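Local structure of EGF family domain-containing protein (Toxoplasma gondii, 4Z80) at residues D171-F185 with C255-P267. The protein is an apical membrane antigen of the parasite that binds a RON2-like peptide and so probably helps form the moving junction during host-cell invasion. Residues are numbered along the deposited sequence; the frame is centred on the assembly and turned at random.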
loop_
_atom_site.group_PDB
_atom_site.type_symbol
_atom_site.label_atom_id
_atom_site.label_comp_id
_atom_site.label_asym_id
_atom_site.label_seq_id
_atom_site.Cartn_x
_atom_site.Cartn_y
_atom_site.Cartn_z
ATOM N N ASP A 171 15.303 -9.034 -16.556
ATOM C CA ASP A 171 14.878 -8.149 -15.468
ATOM C C ASP A 171 14.275 -8.907 -14.297
ATOM O O ASP A 171 14.669 -8.684 -13.162
ATOM C CB ASP A 171 13.871 -7.102 -15.969
ATOM C CG ASP A 171 14.541 -5.901 -16.624
ATOM O OD1 ASP A 171 15.778 -5.756 -16.529
ATOM O OD2 ASP A 171 13.817 -5.077 -17.225
ATOM N N MET A 172 13.320 -9.790 -14.555
ATOM C CA MET A 172 12.617 -10.460 -13.466
ATOM C C MET A 172 13.428 -11.574 -12.799
ATOM O O MET A 172 13.704 -11.493 -11.605
ATOM C CB MET A 172 11.288 -11.005 -13.970
ATOM C CG MET A 172 10.271 -9.912 -14.250
ATOM S SD MET A 172 8.793 -10.561 -15.041
ATOM C CE MET A 172 7.647 -9.205 -14.836
ATOM N N VAL A 173 13.827 -12.602 -13.546
ATOM C CA VAL A 173 14.403 -13.787 -12.900
ATOM C C VAL A 173 15.729 -13.512 -12.195
ATOM O O VAL A 173 16.066 -14.192 -11.225
ATOM C CB VAL A 173 14.618 -14.948 -13.907
ATOM C CG1 VAL A 173 13.298 -15.400 -14.468
ATOM C CG2 VAL A 173 15.578 -14.550 -14.992
ATOM N N THR A 174 16.474 -12.523 -12.673
ATOM C CA THR A 174 17.762 -12.178 -12.078
ATOM C C THR A 174 17.648 -11.058 -11.028
ATOM O O THR A 174 18.659 -10.526 -10.563
ATOM C CB THR A 174 18.774 -11.760 -13.159
ATOM O OG1 THR A 174 18.239 -10.685 -13.941
ATOM C CG2 THR A 174 19.086 -12.937 -14.081
ATOM N N ASP A 175 16.414 -10.718 -10.663
ATOM C CA ASP A 175 16.130 -9.781 -9.575
ATOM C C ASP A 175 16.080 -10.563 -8.272
ATOM O O ASP A 175 15.285 -11.492 -8.142
ATOM C CB ASP A 175 14.798 -9.065 -9.847
ATOM C CG ASP A 175 14.501 -7.931 -8.866
ATOM O OD1 ASP A 175 14.968 -7.959 -7.703
ATOM O OD2 ASP A 175 13.760 -7.009 -9.276
ATOM N N LYS A 176 16.901 -10.180 -7.298
ATOM C CA LYS A 176 16.998 -10.944 -6.060
ATOM C C LYS A 176 15.718 -10.885 -5.220
ATOM O O LYS A 176 15.538 -11.697 -4.311
ATOM C CB LYS A 176 18.201 -10.459 -5.247
ATOM C CG LYS A 176 19.517 -10.662 -5.988
ATOM C CD LYS A 176 20.730 -10.464 -5.094
ATOM C CE LYS A 176 22.009 -10.765 -5.860
ATOM N NZ LYS A 176 23.216 -10.771 -4.985
ATOM N N GLU A 177 14.813 -9.963 -5.546
ATOM C CA GLU A 177 13.522 -9.898 -4.857
ATOM C C GLU A 177 12.419 -10.674 -5.576
ATOM O O GLU A 177 11.329 -10.858 -5.036
ATOM C CB GLU A 177 13.082 -8.439 -4.678
ATOM C CG GLU A 177 13.915 -7.697 -3.651
ATOM C CD GLU A 177 13.185 -6.516 -3.056
ATOM O OE1 GLU A 177 12.980 -5.519 -3.779
ATOM O OE2 GLU A 177 12.813 -6.590 -1.866
ATOM N N PHE A 178 12.696 -11.115 -6.798
ATOM C CA PHE A 178 11.714 -11.848 -7.582
ATOM C C PHE A 178 11.824 -13.336 -7.291
ATOM O O PHE A 178 12.918 -13.845 -7.072
ATOM C CB PHE A 178 11.927 -11.583 -9.070
ATOM C CG PHE A 178 10.847 -12.149 -9.959
ATOM C CD1 PHE A 178 9.712 -11.412 -10.236
ATOM C CD2 PHE A 178 10.982 -13.406 -10.534
ATOM C CE1 PHE A 178 8.719 -11.910 -11.056
ATOM C CE2 PHE A 178 9.985 -13.921 -11.355
ATOM C CZ PHE A 178 8.856 -13.172 -11.618
ATOM N N ASP A 179 10.685 -14.022 -7.269
ATOM C CA ASP A 179 10.667 -15.474 -7.145
ATOM C C ASP A 179 9.601 -16.029 -8.080
ATOM O O ASP A 179 8.451 -15.621 -8.013
ATOM C CB ASP A 179 10.398 -15.900 -5.704
ATOM C CG ASP A 179 10.385 -17.409 -5.541
ATOM O OD1 ASP A 179 11.463 -17.983 -5.280
ATOM O OD2 ASP A 179 9.305 -18.018 -5.692
ATOM N N SER A 180 9.982 -16.963 -8.946
ATOM C CA SER A 180 9.079 -17.431 -9.996
ATOM C C SER A 180 7.896 -18.239 -9.466
ATOM O O SER A 180 6.871 -18.347 -10.137
ATOM C CB SER A 180 9.853 -18.267 -11.017
ATOM O OG SER A 180 10.443 -19.401 -10.405
ATOM N N THR A 181 8.027 -18.801 -8.269
ATOM C CA THR A 181 6.928 -19.542 -7.666
ATOM C C THR A 181 5.947 -18.583 -7.010
ATOM O O THR A 181 4.742 -18.673 -7.227
ATOM C CB THR A 181 7.431 -20.556 -6.635
ATOM O OG1 THR A 181 8.320 -21.472 -7.283
ATOM C CG2 THR A 181 6.266 -21.325 -6.014
ATOM N N VAL A 182 6.467 -17.658 -6.210
ATOM C CA VAL A 182 5.619 -16.651 -5.596
ATOM C C VAL A 182 4.922 -15.830 -6.686
ATOM O O VAL A 182 3.736 -15.513 -6.579
ATOM C CB VAL A 182 6.432 -15.733 -4.663
ATOM C CG1 VAL A 182 5.602 -14.520 -4.210
ATOM C CG2 VAL A 182 6.921 -16.520 -3.462
ATOM N N CYS A 183 5.663 -15.515 -7.743
ATOM C CA CYS A 183 5.153 -14.692 -8.833
ATOM C C CYS A 183 4.741 -15.527 -10.038
ATOM O O CYS A 183 5.013 -15.148 -11.175
ATOM C CB CYS A 183 6.212 -13.681 -9.264
ATOM S SG CYS A 183 6.841 -12.643 -7.922
ATOM N N ASN A 184 4.078 -16.651 -9.794
ATOM C CA ASN A 184 3.797 -17.592 -10.873
ATOM C C ASN A 184 2.677 -17.123 -11.799
ATOM O O ASN A 184 2.355 -17.796 -12.774
ATOM C CB ASN A 184 3.466 -18.979 -10.305
ATOM C CG ASN A 184 2.227 -18.993 -9.432
ATOM O OD1 ASN A 184 1.489 -18.013 -9.338
ATOM N ND2 ASN A 184 1.988 -20.131 -8.790
ATOM N N PHE A 185 2.108 -15.959 -11.497
ATOM C CA PHE A 185 1.016 -15.381 -12.274
ATOM C C PHE A 185 1.537 -14.274 -13.182
ATOM O O PHE A 185 0.757 -13.571 -13.829
ATOM C CB PHE A 185 -0.058 -14.822 -11.343
ATOM C CG PHE A 185 0.482 -13.818 -10.365
ATOM C CD1 PHE A 185 1.016 -14.234 -9.155
ATOM C CD2 PHE A 185 0.510 -12.473 -10.678
ATOM C CE1 PHE A 185 1.543 -13.323 -8.265
ATOM C CE2 PHE A 185 1.032 -11.553 -9.790
ATOM C CZ PHE A 185 1.550 -11.979 -8.578
ATOM N N CYS A 255 -2.150 -9.174 -1.402
ATOM C CA CYS A 255 -2.144 -7.925 -2.152
ATOM C C CYS A 255 -0.709 -7.405 -2.301
ATOM O O CYS A 255 -0.324 -6.935 -3.374
ATOM C CB CYS A 255 -3.044 -6.905 -1.452
ATOM S SG CYS A 255 -3.264 -5.350 -2.340
ATOM N N SER A 256 0.095 -7.507 -1.242
ATOM C CA SER A 256 1.502 -7.085 -1.324
ATOM C C SER A 256 2.278 -7.912 -2.362
ATOM O O SER A 256 3.186 -7.394 -3.013
ATOM C CB SER A 256 2.195 -7.168 0.048
ATOM O OG SER A 256 2.546 -8.498 0.417
ATOM N N ILE A 257 1.911 -9.184 -2.530
ATOM C CA ILE A 257 2.587 -10.035 -3.502
ATOM C C ILE A 257 2.334 -9.516 -4.913
ATOM O O ILE A 257 3.227 -9.551 -5.763
ATOM C CB ILE A 257 2.124 -11.513 -3.388
ATOM C CG1 ILE A 257 2.681 -12.141 -2.102
ATOM C CG2 ILE A 257 2.562 -12.334 -4.620
ATOM C CD1 ILE A 257 2.165 -13.553 -1.815
ATOM N N LEU A 258 1.119 -9.042 -5.182
ATOM C CA LEU A 258 0.838 -8.459 -6.488
ATOM C C LEU A 258 1.815 -7.318 -6.772
ATOM O O LEU A 258 2.348 -7.213 -7.869
ATOM C CB LEU A 258 -0.612 -7.963 -6.580
ATOM C CG LEU A 258 -1.009 -7.342 -7.925
ATOM C CD1 LEU A 258 -0.849 -8.345 -9.075
ATOM C CD2 LEU A 258 -2.436 -6.812 -7.877
ATOM N N SER A 259 2.082 -6.479 -5.774
ATOM C CA SER A 259 3.068 -5.415 -5.945
ATOM C C SER A 259 4.482 -5.937 -6.149
ATOM O O SER A 259 5.183 -5.518 -7.068
ATOM C CB SER A 259 3.065 -4.471 -4.741
ATOM O OG SER A 259 4.260 -3.694 -4.753
ATOM N N ARG A 260 4.902 -6.847 -5.275
ATOM C CA ARG A 260 6.241 -7.421 -5.342
ATOM C C ARG A 260 6.571 -7.904 -6.747
ATOM O O ARG A 260 7.667 -7.684 -7.268
ATOM C CB ARG A 260 6.350 -8.588 -4.357
ATOM C CG ARG A 260 7.664 -9.325 -4.424
ATOM C CD ARG A 260 7.696 -10.497 -3.475
ATOM N NE ARG A 260 8.929 -11.246 -3.628
ATOM C CZ ARG A 260 9.232 -12.337 -2.931
ATOM N NH1 ARG A 260 8.380 -12.818 -2.042
ATOM N NH2 ARG A 260 10.393 -12.946 -3.135
ATOM N N CYS A 261 5.598 -8.557 -7.362
ATOM C CA CYS A 261 5.856 -9.309 -8.583
ATOM C C CYS A 261 5.730 -8.498 -9.871
ATOM O O CYS A 261 6.157 -8.967 -10.927
ATOM C CB CYS A 261 4.907 -10.506 -8.659
ATOM S SG CYS A 261 5.134 -11.707 -7.340
ATOM N N THR A 262 5.153 -7.301 -9.803
ATOM C CA THR A 262 4.824 -6.558 -11.024
ATOM C C THR A 262 5.703 -5.335 -11.304
ATOM O O THR A 262 5.457 -4.619 -12.266
ATOM C CB THR A 262 3.352 -6.079 -11.012
ATOM O OG1 THR A 262 3.072 -5.350 -9.806
ATOM C CG2 THR A 262 2.407 -7.262 -11.116
ATOM N N THR A 263 6.728 -5.101 -10.486
ATOM C CA THR A 263 7.659 -3.997 -10.710
ATOM C C THR A 263 8.129 -3.872 -12.160
ATOM O O THR A 263 8.091 -2.787 -12.745
ATOM C CB THR A 263 8.894 -4.153 -9.792
ATOM O OG1 THR A 263 8.502 -3.895 -8.434
ATOM C CG2 THR A 263 10.042 -3.216 -10.190
ATOM N N HIS A 264 8.565 -4.978 -12.752
ATOM C CA HIS A 264 9.190 -4.896 -14.071
ATOM C C HIS A 264 8.187 -4.813 -15.213
ATOM O O HIS A 264 8.578 -4.719 -16.373
ATOM C CB HIS A 264 10.133 -6.078 -14.276
ATOM C CG HIS A 264 11.297 -6.048 -13.343
ATOM N ND1 HIS A 264 12.216 -5.022 -13.349
ATOM C CD2 HIS A 264 11.666 -6.883 -12.345
ATOM C CE1 HIS A 264 13.112 -5.233 -12.401
ATOM N NE2 HIS A 264 12.802 -6.356 -11.779
ATOM N N CYS A 265 6.901 -4.831 -14.881
ATOM C CA CYS A 265 5.845 -4.623 -15.866
ATOM C C CYS A 265 5.747 -3.167 -16.304
ATOM O O CYS A 265 5.129 -2.871 -17.321
ATOM C CB CYS A 265 4.496 -5.061 -15.302
ATOM S SG CYS A 265 4.434 -6.767 -14.705
ATOM N N TRP A 266 6.337 -2.262 -15.524
ATOM C CA TRP A 266 6.248 -0.835 -15.809
ATOM C C TRP A 266 7.504 -0.354 -16.505
ATOM O O TRP A 266 8.602 -0.834 -16.221
ATOM C CB TRP A 266 6.029 -0.032 -14.524
ATOM C CG TRP A 266 4.958 -0.597 -13.674
ATOM C CD1 TRP A 266 5.106 -1.127 -12.430
ATOM C CD2 TRP A 266 3.566 -0.707 -13.996
ATOM N NE1 TRP A 266 3.896 -1.555 -11.951
ATOM C CE2 TRP A 266 2.932 -1.310 -12.893
ATOM C CE3 TRP A 266 2.792 -0.351 -15.106
ATOM C CZ2 TRP A 266 1.558 -1.566 -12.865
ATOM C CZ3 TRP A 266 1.425 -0.606 -15.075
ATOM C CH2 TRP A 266 0.825 -1.206 -13.965
ATOM N N PRO A 267 7.358 0.616 -17.415
ATOM C CA PRO A 267 8.533 1.094 -18.141
ATOM C C PRO A 267 9.380 2.046 -17.309
ATOM O O PRO A 267 8.833 2.861 -16.558
ATOM C CB PRO A 267 7.924 1.822 -19.333
ATOM C CG PRO A 267 6.649 2.355 -18.812
ATOM C CD PRO A 267 6.137 1.333 -17.824
HETATM O O HOH W 1 11.285 -4.302 -17.587
#
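The imidazole of H264 has CB of D171 over one face, offset toward the rim, and the methyl CG2 of its neighbour T263 over the opposite one; at its edge NE2 donates to OD2 of D175 (2.8 Å). The F178 ring has CB of M172 over one face and C261 O at its edge. F185, whose flat apolar ring suits a hydrophobic niche, meets I257 CG2 at its edge and packs obliquely on L258 CD1 and C261, its CZ 3.7 Å from C261 CB. The His-carboxylate hydrogen bond, which uses the anti lone pair of OD2, ties the 3-10 turn after helix 252-262 to the loop leaving helix 165-172, consistent with the disulfide-rich PAN-type domains of the AMA family. A short acidic side chain suits position 175: its OD1 closes an Asx turn onto the N-H of E177, while R276 makes a salt bridge to OD2. R260 is fully extended, long enough to grip E177 O side-on, NE at 2.8 Å and NH2 at 3.0 Å, with the oxygen close to the guanidinium plane; NE lies nearly straight beyond the C=O bond (176°), NH2 above the carbonyl plane. Y71 holds D171 OD1, and in the RON2L1 peptide chain Q10 N bonds OD2 and S11 bonds H264 O; a water donates to both oxygens. The covalent link is the C183-C261 disulfide, whose chi3 of -75° sets CB of C183 3.5 Å from CB of C261.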